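Local coordinates for gentamicin resistance protein (Enterococcus gallinarum, PDB 6CTZ) that binds GDP, magnesium and kanamycin A and, as an aminoglycoside 2''-phosphotransferase of kinase-like fold, probably confers resistance to gentamicin and related drugs, at residues Val39-Lys44 with Asp50-Glu55; Asn69-Val74 with Ile213-Ala218; Pro158-Ser163 with Glu284-Leu289. The protein carries 2 engineered substitutions. All coordinates share one frame; numbering follows the deposited sequence.

Interaction 1. Residues Val39-Lys44 with Asp50-Glu55. With GDP (guanosine-5'-diphosphate), chain B.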
# COMPACT_ATOMS: atom_id res chain seq x y z
N VAL A 39 -11.03 10.26 -12.56
CA VAL A 39 -9.84 9.48 -12.64
C VAL A 39 -10.16 8.19 -13.40
O VAL A 39 -11.04 7.48 -13.02
CB VAL A 39 -9.30 9.08 -11.22
CG1 VAL A 39 -8.11 8.15 -11.33
CG2 VAL A 39 -9.00 10.30 -10.38
N PHE A 40 -9.49 7.94 -14.50
CA PHE A 40 -9.57 6.66 -15.18
C PHE A 40 -8.29 5.88 -14.92
O PHE A 40 -7.18 6.40 -15.12
CB PHE A 40 -9.90 6.81 -16.67
CG PHE A 40 -11.35 7.06 -16.91
CD1 PHE A 40 -11.86 8.34 -16.85
CD2 PHE A 40 -12.22 5.99 -17.10
CE1 PHE A 40 -13.22 8.58 -17.04
CE2 PHE A 40 -13.57 6.21 -17.29
CZ PHE A 40 -14.07 7.50 -17.25
N ARG A 41 -8.45 4.65 -14.45
CA ARG A 41 -7.35 3.89 -13.88
C ARG A 41 -7.25 2.56 -14.62
O ARG A 41 -8.21 1.77 -14.62
CB ARG A 41 -7.58 3.69 -12.39
CG ARG A 41 -6.41 3.07 -11.64
CD ARG A 41 -6.81 3.04 -10.18
NE ARG A 41 -5.95 2.35 -9.23
CZ ARG A 41 -6.27 1.20 -8.65
NH1 ARG A 41 -7.37 0.54 -9.01
NH2 ARG A 41 -5.51 0.70 -7.68
N PHE A 42 -6.10 2.34 -15.25
CA PHE A 42 -5.90 1.25 -16.21
C PHE A 42 -4.85 0.29 -15.68
O PHE A 42 -3.68 0.68 -15.50
CB PHE A 42 -5.43 1.84 -17.54
CG PHE A 42 -6.46 2.69 -18.23
CD1 PHE A 42 -7.38 2.12 -19.10
CD2 PHE A 42 -6.50 4.05 -18.01
CE1 PHE A 42 -8.33 2.90 -19.74
CE2 PHE A 42 -7.44 4.85 -18.65
CZ PHE A 42 -8.36 4.27 -19.51
N PRO A 43 -5.20 -0.98 -15.44
CA PRO A 43 -4.19 -1.95 -15.01
C PRO A 43 -3.04 -2.09 -15.99
O PRO A 43 -3.20 -1.95 -17.20
CB PRO A 43 -4.99 -3.26 -14.91
CG PRO A 43 -6.38 -2.80 -14.56
CD PRO A 43 -6.57 -1.52 -15.36
N LYS A 44 -1.86 -2.39 -15.44
CA LYS A 44 -0.66 -2.55 -16.24
C LYS A 44 -0.30 -4.01 -16.51
O LYS A 44 0.68 -4.27 -17.21
CB LYS A 44 0.52 -1.82 -15.57
CG LYS A 44 0.37 -0.30 -15.57
CD LYS A 44 1.33 0.38 -14.59
CE LYS A 44 2.79 0.10 -14.93
NZ LYS A 44 3.72 0.94 -14.13
N ASP A 50 -6.42 -8.61 -11.86
CA ASP A 50 -6.96 -9.36 -10.73
C ASP A 50 -7.21 -8.45 -9.54
O ASP A 50 -8.25 -8.54 -8.88
CB ASP A 50 -5.98 -10.46 -10.32
CG ASP A 50 -5.78 -11.52 -11.38
OD1 ASP A 50 -6.65 -11.65 -12.28
OD2 ASP A 50 -4.76 -12.25 -11.32
N GLU A 51 -6.26 -7.56 -9.26
CA GLU A 51 -6.41 -6.67 -8.11
C GLU A 51 -7.57 -5.70 -8.33
O GLU A 51 -8.31 -5.38 -7.39
CB GLU A 51 -5.10 -5.94 -7.83
CG GLU A 51 -4.00 -6.91 -7.40
CD GLU A 51 -2.62 -6.28 -7.20
OE1 GLU A 51 -2.43 -5.08 -7.48
OE2 GLU A 51 -1.73 -6.99 -6.72
N LEU A 52 -7.76 -5.22 -9.57
CA LEU A 52 -8.87 -4.33 -9.85
C LEU A 52 -10.20 -5.05 -9.71
O LEU A 52 -11.16 -4.49 -9.17
CB LEU A 52 -8.71 -3.70 -11.24
CG LEU A 52 -9.87 -2.77 -11.62
CD1 LEU A 52 -10.05 -1.68 -10.58
CD2 LEU A 52 -9.64 -2.18 -13.00
N ASN A 53 -10.29 -6.29 -10.18
CA ASN A 53 -11.52 -7.05 -10.00
C ASN A 53 -11.86 -7.21 -8.53
O ASN A 53 -13.04 -7.15 -8.15
CB ASN A 53 -11.44 -8.40 -10.71
CG ASN A 53 -11.77 -8.27 -12.17
OD1 ASN A 53 -12.68 -7.52 -12.53
ND2 ASN A 53 -11.05 -8.98 -13.02
N LYS A 54 -10.85 -7.39 -7.68
CA LYS A 54 -11.06 -7.40 -6.24
C LYS A 54 -11.58 -6.05 -5.74
O LYS A 54 -12.58 -5.99 -5.02
CB LYS A 54 -9.75 -7.77 -5.53
CG LYS A 54 -9.75 -7.56 -4.02
CD LYS A 54 -8.41 -7.92 -3.41
CE LYS A 54 -7.29 -6.98 -3.84
NZ LYS A 54 -5.95 -7.54 -3.44
N GLU A 55 -10.94 -4.95 -6.15
CA GLU A 55 -11.39 -3.63 -5.71
C GLU A 55 -12.82 -3.34 -6.17
O GLU A 55 -13.60 -2.72 -5.43
CB GLU A 55 -10.44 -2.53 -6.19
CG GLU A 55 -9.07 -2.56 -5.52
CD GLU A 55 -8.26 -1.33 -5.86
OE1 GLU A 55 -7.56 -1.35 -6.88
OE2 GLU A 55 -8.36 -0.32 -5.12
PB GDP B . -0.86 1.52 -8.27
O1B GDP B . -1.80 0.42 -7.83
O2B GDP B . 0.04 1.99 -7.16
O3B GDP B . -0.14 1.16 -9.55
O3A GDP B . -1.84 2.74 -8.69
PA GDP B . -2.65 3.77 -7.73
O1A GDP B . -4.05 3.29 -7.52
O2A GDP B . -1.87 4.03 -6.46
O5' GDP B . -2.73 5.07 -8.69
C5' GDP B . -1.52 5.62 -9.21
C4' GDP B . -1.39 7.05 -8.73
O4' GDP B . -2.43 7.83 -9.33
C3' GDP B . -1.58 7.25 -7.24
O3' GDP B . -0.41 6.94 -6.48
C2' GDP B . -1.89 8.73 -7.20
O2' GDP B . -0.69 9.49 -7.40
C1' GDP B . -2.74 8.90 -8.45
N9 GDP B . -4.17 8.80 -8.11
C8 GDP B . -4.98 7.73 -8.26
N7 GDP B . -6.23 8.04 -7.83
C5 GDP B . -6.21 9.32 -7.40
C6 GDP B . -7.16 10.28 -6.82
O6 GDP B . -8.35 9.95 -6.62
N1 GDP B . -6.69 11.50 -6.53
C2 GDP B . -5.41 11.88 -6.74
N2 GDP B . -5.04 13.14 -6.43
N3 GDP B . -4.48 11.06 -7.26
C4 GDP B . -4.85 9.80 -7.60
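R41 on the strand and E55 on the helix meet in a buried salt bridge that also takes in the GDP. The CB of R41 heads toward the helix, and with CG anti to the backbone N (chi1 -172°) the chain runs out almost straight to NE. CB and CG carry the chain across; CD passes beside the α-phosphate. NE then gives its hydrogen to GDP O1A at 2.7 Å. NH2 adds a second bond to the same O1A, 3.0 Å long, and on its other flank faces the helix. There NH1 and NH2 grip one oxygen end-on, at 2.9 Å from NH1 to E55 OE1 and 3.0 Å from NH2 to E55 OE1. The guanidinium and carboxylate planes stand 78° apart, yet OE1 lies in the guanidinium plane and takes the NH2 proton on its syn lone pair. Arginine suits the place because NH2 can serve phosphate and carboxylate together. The other oxygen of E55, OE2, accepts from the backbone N of F215. L52, a leucine suited to the dry interior, puts CD1 3.8 Å from NH1 at the guanidinium edge, while its other branch, CD2, meets CG of the P43 ring at 3.7 Å. The pair R41 and E55 recalls the strand lysine and helix glutamate of protein kinases, here with arginine on the strand. Further back on the same strand, CG2 of V39 packs near the guanine O6. The axes of 39-43 and 50-55 run at 136°. Strand 38-43 lies between strands 29-34 and 83-89 of the antiparallel sheet, with helix 46-62 packed on its face and Y73 of strand 73-78 touching R41, L52 and E55.

Interaction 2. Residues Asn69-Val74 with Ile213-Ala218. With MG (magnesium ion), chain C; MG (magnesium ion), chain D; GDP (guanosine-5'-diphosphate), chain B; KAN (kanamycin a), chain E.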
# COMPACT_ATOMS: atom_id res chain seq x y z
N ASN A 69 -12.97 9.23 2.49
CA ASN A 69 -13.41 8.93 1.14
C ASN A 69 -12.49 7.91 0.50
O ASN A 69 -11.27 7.91 0.72
CB ASN A 69 -13.46 10.23 0.35
CG ASN A 69 -14.53 11.18 0.90
OD1 ASN A 69 -14.96 11.04 2.04
ND2 ASN A 69 -14.97 12.12 0.08
N ILE A 70 -13.08 6.98 -0.25
CA ILE A 70 -12.32 5.98 -1.01
C ILE A 70 -12.87 5.99 -2.43
O ILE A 70 -13.97 6.52 -2.68
CB ILE A 70 -12.41 4.58 -0.36
CG1 ILE A 70 -13.84 4.01 -0.45
CG2 ILE A 70 -11.90 4.62 1.10
CD1 ILE A 70 -13.99 2.67 0.26
N PRO A 71 -12.15 5.42 -3.39
CA PRO A 71 -12.65 5.45 -4.78
C PRO A 71 -14.00 4.76 -4.91
O PRO A 71 -14.24 3.69 -4.36
CB PRO A 71 -11.58 4.69 -5.56
CG PRO A 71 -10.33 4.88 -4.74
CD PRO A 71 -10.81 4.80 -3.32
N GLN A 72 -14.87 5.38 -5.70
CA GLN A 72 -16.17 4.80 -6.01
C GLN A 72 -16.28 4.68 -7.52
O GLN A 72 -16.47 5.69 -8.22
CB GLN A 72 -17.28 5.67 -5.47
CG GLN A 72 -17.34 5.67 -3.99
CD GLN A 72 -18.63 6.26 -3.57
OE1 GLN A 72 -19.58 5.55 -3.28
NE2 GLN A 72 -18.70 7.58 -3.61
N TYR A 73 -16.16 3.46 -8.01
CA TYR A 73 -16.10 3.25 -9.45
C TYR A 73 -17.48 3.44 -10.05
O TYR A 73 -18.38 2.62 -9.83
CB TYR A 73 -15.56 1.85 -9.73
CG TYR A 73 -14.18 1.54 -9.15
CD1 TYR A 73 -13.25 2.54 -8.84
CD2 TYR A 73 -13.81 0.22 -8.93
CE1 TYR A 73 -12.00 2.22 -8.34
CE2 TYR A 73 -12.57 -0.10 -8.44
CZ TYR A 73 -11.67 0.90 -8.15
OH TYR A 73 -10.44 0.55 -7.65
N VAL A 74 -17.66 4.52 -10.79
CA VAL A 74 -18.91 4.79 -11.49
C VAL A 74 -18.89 4.17 -12.88
O VAL A 74 -19.92 3.71 -13.37
CB VAL A 74 -19.13 6.32 -11.55
CG1 VAL A 74 -20.26 6.70 -12.51
CG2 VAL A 74 -19.38 6.86 -10.15
N ILE A 213 -6.60 6.00 -1.15
CA ILE A 213 -6.72 5.36 -2.45
C ILE A 213 -5.94 4.04 -2.52
O ILE A 213 -5.27 3.65 -1.55
CB ILE A 213 -6.32 6.32 -3.59
CG1 ILE A 213 -4.86 6.78 -3.41
CG2 ILE A 213 -7.29 7.50 -3.67
CD1 ILE A 213 -4.30 7.46 -4.64
N ASP A 214 -6.05 3.35 -3.66
CA ASP A 214 -5.26 2.17 -4.02
C ASP A 214 -5.38 1.00 -3.05
O ASP A 214 -4.46 0.74 -2.27
CB ASP A 214 -3.79 2.49 -4.26
CG ASP A 214 -3.05 1.34 -4.92
OD1 ASP A 214 -3.71 0.32 -5.30
OD2 ASP A 214 -1.81 1.43 -5.06
N PHE A 215 -6.50 0.29 -3.11
CA PHE A 215 -6.74 -0.90 -2.30
C PHE A 215 -6.34 -2.19 -3.02
O PHE A 215 -6.80 -3.26 -2.63
CB PHE A 215 -8.21 -0.95 -1.87
CG PHE A 215 -8.58 0.07 -0.81
CD1 PHE A 215 -8.65 1.43 -1.11
CD2 PHE A 215 -8.88 -0.35 0.48
CE1 PHE A 215 -9.02 2.36 -0.14
CE2 PHE A 215 -9.24 0.57 1.45
CZ PHE A 215 -9.31 1.93 1.15
N GLY A 216 -5.47 -2.10 -4.03
CA GLY A 216 -5.13 -3.27 -4.82
C GLY A 216 -4.41 -4.37 -4.06
O GLY A 216 -4.46 -5.53 -4.48
N ASP A 217 -3.76 -4.03 -2.95
CA ASP A 217 -3.09 -5.02 -2.12
C ASP A 217 -3.95 -5.50 -0.96
O ASP A 217 -3.44 -6.17 -0.06
CB ASP A 217 -1.74 -4.48 -1.62
CG ASP A 217 -0.71 -4.42 -2.72
OD1 ASP A 217 -0.42 -5.47 -3.34
OD2 ASP A 217 -0.17 -3.33 -2.97
N ALA A 218 -5.24 -5.19 -0.96
CA ALA A 218 -6.10 -5.61 0.14
C ALA A 218 -6.03 -7.12 0.31
O ALA A 218 -6.04 -7.89 -0.66
CB ALA A 218 -7.54 -5.17 -0.08
MG MG C . -0.44 2.99 -5.46
MG MG D . -1.86 -0.60 -6.08
PB GDP B . -0.86 1.52 -8.27
O1B GDP B . -1.80 0.42 -7.83
O2B GDP B . 0.04 1.99 -7.16
O3B GDP B . -0.14 1.16 -9.55
O3A GDP B . -1.84 2.74 -8.69
PA GDP B . -2.65 3.77 -7.73
O1A GDP B . -4.05 3.29 -7.52
O2A GDP B . -1.87 4.03 -6.46
O5' GDP B . -2.73 5.07 -8.69
C5' GDP B . -1.52 5.62 -9.21
C4' GDP B . -1.39 7.05 -8.73
O4' GDP B . -2.43 7.83 -9.33
C3' GDP B . -1.58 7.25 -7.24
O3' GDP B . -0.41 6.94 -6.48
C2' GDP B . -1.89 8.73 -7.20
O2' GDP B . -0.69 9.49 -7.40
C1' GDP B . -2.74 8.90 -8.45
N9 GDP B . -4.17 8.80 -8.11
C8 GDP B . -4.98 7.73 -8.26
N7 GDP B . -6.23 8.04 -7.83
C5 GDP B . -6.21 9.32 -7.40
C6 GDP B . -7.16 10.28 -6.82
O6 GDP B . -8.35 9.95 -6.62
N1 GDP B . -6.69 11.50 -6.53
C2 GDP B . -5.41 11.88 -6.74
N2 GDP B . -5.04 13.14 -6.43
N3 GDP B . -4.48 11.06 -7.26
C4 GDP B . -4.85 9.80 -7.60
C1 KAN E . 10.28 1.69 -1.91
C2 KAN E . 11.52 1.36 -1.08
C3 KAN E . 12.00 2.61 -0.37
C4 KAN E . 12.31 3.65 -1.44
C5 KAN E . 11.08 3.94 -2.30
C6 KAN E . 11.40 4.91 -3.43
C7 KAN E . 5.05 1.69 -1.09
C8 KAN E . 5.77 1.05 -2.27
C9 KAN E . 7.26 0.89 -1.94
C10 KAN E . 7.91 2.22 -1.55
C11 KAN E . 7.12 2.87 -0.41
C12 KAN E . 5.65 3.04 -0.76
C13 KAN E . 5.29 -0.79 -3.78
C14 KAN E . 4.03 -1.54 -4.18
C15 KAN E . 3.78 -2.65 -3.16
C16 KAN E . 5.01 -3.55 -3.08
C17 KAN E . 6.24 -2.72 -2.78
C18 KAN E . 7.47 -3.60 -2.83
N1 KAN E . 10.20 5.09 -4.23
N2 KAN E . 7.69 4.17 -0.05
N3 KAN E . 3.62 1.81 -1.40
N4 KAN E . 2.60 -3.45 -3.48
O5 KAN E . 10.50 2.76 -2.85
O6 KAN E . 11.17 0.36 -0.12
O7 KAN E . 13.17 2.35 0.40
O8 KAN E . 12.75 4.85 -0.80
O9 KAN E . 9.22 2.02 -1.01
O10 KAN E . 7.94 0.39 -3.11
O11 KAN E . 5.13 -0.22 -2.48
O12 KAN E . 6.38 -1.70 -3.76
O13 KAN E . 2.95 -0.60 -4.24
O14 KAN E . 4.88 -4.53 -2.03
O15 KAN E . 8.63 -2.81 -2.54
O HOH W 1 -1.65 -1.32 -4.06
O HOH W 2 0.93 4.50 -5.69
O HOH W 3 1.08 1.84 -4.58
O HOH W 4 -2.94 -2.25 -6.95
O HOH W 5 0.00 -1.37 -6.41
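The wall of the nucleotide and magnesium pocket is backed here by I70 and P71, which pack on I213 and F215. CG2 of I70 lies 3.7 Å from CZ of F215, the two side chains crossing at about a right angle, and the P71 ring sets CG 4.2 Å from CG2 of I213. All four residues are buried and apolar, as befits a layer behind a charged site. From the I213 side chain the other branch turns to the nucleotide, CD1 resting 3.7 Å from GDP C8. Residues 214-216 form the DFG motif of the kinase-like fold: D214 serves the metals while F215 turns back toward I70 and L59 of helix 46-62. A chi1 of -168° swings the D214 carboxylate away from its own N, and OD2 lies 2.1 Å from the magnesium that also binds GDP O2A and O2B, a site completed by H197 and two waters. Both its oxygens chelate the second magnesium, alongside GDP O1B and three waters. OD1 also takes the G216 N-H from above the carboxylate plane, an Asx turn, and glycine, having no side chain, fits close beside that metal. Beyond it, D217 OD2 accepts from kanamycin N4 at 2.8 Å.

Interaction 3. Residues Pro158-Ser163 with Glu284-Leu289. Unlike the reference sequence in segment 284-289: I286 (reference Leu). With KAN (kanamycin a), chain E.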
# COMPACT_ATOMS: atom_id res chain seq x y z
N PRO A 158 23.87 -13.60 -3.89
CA PRO A 158 25.10 -13.46 -4.69
C PRO A 158 25.58 -12.03 -4.84
O PRO A 158 26.78 -11.80 -5.02
CB PRO A 158 24.71 -14.07 -6.05
CG PRO A 158 23.67 -15.07 -5.70
CD PRO A 158 22.88 -14.46 -4.57
N LEU A 159 24.67 -11.06 -4.77
CA LEU A 159 25.04 -9.66 -4.97
C LEU A 159 25.59 -9.01 -3.71
O LEU A 159 26.03 -7.85 -3.78
CB LEU A 159 23.81 -8.86 -5.44
CG LEU A 159 22.87 -9.49 -6.47
CD1 LEU A 159 21.76 -8.52 -6.84
CD2 LEU A 159 23.60 -9.96 -7.72
N LEU A 160 25.51 -9.67 -2.57
CA LEU A 160 25.88 -9.06 -1.32
C LEU A 160 27.24 -9.41 -0.73
O LEU A 160 27.71 -10.48 -0.91
CB LEU A 160 24.83 -9.35 -0.23
CG LEU A 160 23.35 -9.31 -0.59
CD1 LEU A 160 22.52 -9.67 0.62
CD2 LEU A 160 23.02 -7.91 -1.01
N ASP A 161 27.76 -8.45 -0.01
CA ASP A 161 28.83 -8.79 0.91
C ASP A 161 28.29 -9.80 1.90
O ASP A 161 27.13 -9.74 2.33
CB ASP A 161 29.31 -7.55 1.64
CG ASP A 161 30.02 -6.57 0.72
OD1 ASP A 161 30.68 -7.03 -0.24
OD2 ASP A 161 29.91 -5.35 0.96
N GLU A 162 29.13 -10.78 2.25
CA GLU A 162 28.67 -11.82 3.17
C GLU A 162 28.18 -11.25 4.49
O GLU A 162 27.30 -11.84 5.13
CB GLU A 162 29.76 -12.87 3.37
CG GLU A 162 29.95 -13.69 2.11
CD GLU A 162 31.15 -14.61 2.12
OE1 GLU A 162 31.89 -14.64 3.13
OE2 GLU A 162 31.35 -15.29 1.09
N SER A 163 28.70 -10.10 4.92
CA SER A 163 28.23 -9.50 6.16
C SER A 163 26.79 -9.01 6.04
O SER A 163 26.01 -9.09 7.00
CB SER A 163 29.14 -8.34 6.55
OG SER A 163 29.13 -7.34 5.55
N GLU A 284 20.23 0.90 -6.48
CA GLU A 284 19.48 1.59 -5.43
C GLU A 284 19.01 0.62 -4.35
O GLU A 284 19.11 0.92 -3.16
CB GLU A 284 18.28 2.32 -6.04
CG GLU A 284 17.42 3.05 -5.01
CD GLU A 284 16.05 3.45 -5.57
OE1 GLU A 284 15.71 3.01 -6.68
OE2 GLU A 284 15.33 4.20 -4.88
N GLY A 285 18.50 -0.54 -4.76
CA GLY A 285 17.99 -1.49 -3.78
C GLY A 285 19.08 -2.07 -2.90
O GLY A 285 18.89 -2.28 -1.70
N ILE A 286 20.25 -2.34 -3.49
CA ILE A 286 21.39 -2.80 -2.70
C ILE A 286 21.75 -1.75 -1.65
O ILE A 286 22.03 -2.07 -0.49
CB ILE A 286 22.59 -3.13 -3.61
CG1 ILE A 286 22.26 -4.30 -4.55
CG2 ILE A 286 23.82 -3.46 -2.78
CD1 ILE A 286 22.29 -5.66 -3.89
N GLU A 287 21.73 -0.47 -2.05
CA GLU A 287 22.04 0.61 -1.12
C GLU A 287 21.00 0.70 -0.01
O GLU A 287 21.34 0.96 1.15
CB GLU A 287 22.14 1.93 -1.89
CG GLU A 287 22.88 3.03 -1.16
CD GLU A 287 23.19 4.21 -2.06
OE1 GLU A 287 23.67 5.25 -1.55
OE2 GLU A 287 22.94 4.10 -3.28
N LEU A 288 19.72 0.49 -0.34
CA LEU A 288 18.67 0.53 0.67
C LEU A 288 18.84 -0.59 1.69
O LEU A 288 18.56 -0.41 2.88
CB LEU A 288 17.30 0.47 0.02
CG LEU A 288 16.92 1.73 -0.75
CD1 LEU A 288 15.71 1.49 -1.64
CD2 LEU A 288 16.66 2.88 0.22
N LEU A 289 19.30 -1.76 1.24
CA LEU A 289 19.57 -2.86 2.16
C LEU A 289 20.70 -2.50 3.12
O LEU A 289 20.61 -2.76 4.32
CB LEU A 289 19.90 -4.14 1.39
CG LEU A 289 18.76 -4.87 0.69
CD1 LEU A 289 19.30 -6.10 -0.04
CD2 LEU A 289 17.68 -5.26 1.69
C1 KAN E . 10.28 1.69 -1.91
C2 KAN E . 11.52 1.36 -1.08
C3 KAN E . 12.00 2.61 -0.37
C4 KAN E . 12.31 3.65 -1.44
C5 KAN E . 11.08 3.94 -2.30
C6 KAN E . 11.40 4.91 -3.43
C7 KAN E . 5.05 1.69 -1.09
C8 KAN E . 5.77 1.05 -2.27
C9 KAN E . 7.26 0.89 -1.94
C10 KAN E . 7.91 2.22 -1.55
C11 KAN E . 7.12 2.87 -0.41
C12 KAN E . 5.65 3.04 -0.76
C13 KAN E . 5.29 -0.79 -3.78
C14 KAN E . 4.03 -1.54 -4.18
C15 KAN E . 3.78 -2.65 -3.16
C16 KAN E . 5.01 -3.55 -3.08
C17 KAN E . 6.24 -2.72 -2.78
C18 KAN E . 7.47 -3.60 -2.83
N1 KAN E . 10.20 5.09 -4.23
N2 KAN E . 7.69 4.17 -0.05
N3 KAN E . 3.62 1.81 -1.40
N4 KAN E . 2.60 -3.45 -3.48
O5 KAN E . 10.50 2.76 -2.85
O6 KAN E . 11.17 0.36 -0.12
O7 KAN E . 13.17 2.35 0.40
O8 KAN E . 12.75 4.85 -0.80
O9 KAN E . 9.22 2.02 -1.01
O10 KAN E . 7.94 0.39 -3.11
O11 KAN E . 5.13 -0.22 -2.48
O12 KAN E . 6.38 -1.70 -3.76
O13 KAN E . 2.95 -0.60 -4.24
O14 KAN E . 4.88 -4.53 -2.03
O15 KAN E . 8.63 -2.81 -2.54
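This is a partly buried apolar contact, without hydrogen bonds, between L159 and L160 in the connection leading into helix 162-176 and one side of helix 279-296, where L289 projects beside I286, which replaces a leucine of the reference sequence. CD1 of I286 does most of the touching. Its chi1 of -63° sets CG1 anti to the carbonyl carbon, and a chi2 of -77° bends CD1 to where both leucines can meet it. CD2 of L160 comes within 3.7 Å of CD1 of I286, and from L159 it is CB that lies nearest, 3.9 Å from the same methyl. L159 and I286 cross at about a right angle. L160 starts with its CB turned neither at the helix nor away, but CD2 reaches across and also lies 4.2 Å from CD1 of L289, three residues on from I286. Leucine suits position 160, where this one methyl meets both helix residues. L288, one residue before L289, touches the kanamycin instead, its CD1 3.4 Å from kanamycin O7. Around the seam, L270 of helix 251-276 packs against both I286 and L289, L274 of that helix touches L159, and helix 162-176 brings L164 to L289 and L168 to L160.

From the N terminus, interaction 1 closes first, a short loop that folds helix 46-62 back onto strand 38-43 of the N-terminal sheet. Interaction 2 opens just after that helix, at 69-74, and closes 139 residues later at 213-218, tying the approach to strand 73-78 to the loop after strand 209-212. Interaction 3 opens inside this span and closes beyond it, so the two cross; it stays among the C-terminal helices, its centre about 35 Å from that of interaction 2. Interactions 1 and 2 adjoin, K54 NZ lying 2.7 Å from G216 O, and share the GDP. Interactions 2 and 3 lie on opposite sides of the chain's centre yet both touch kanamycin.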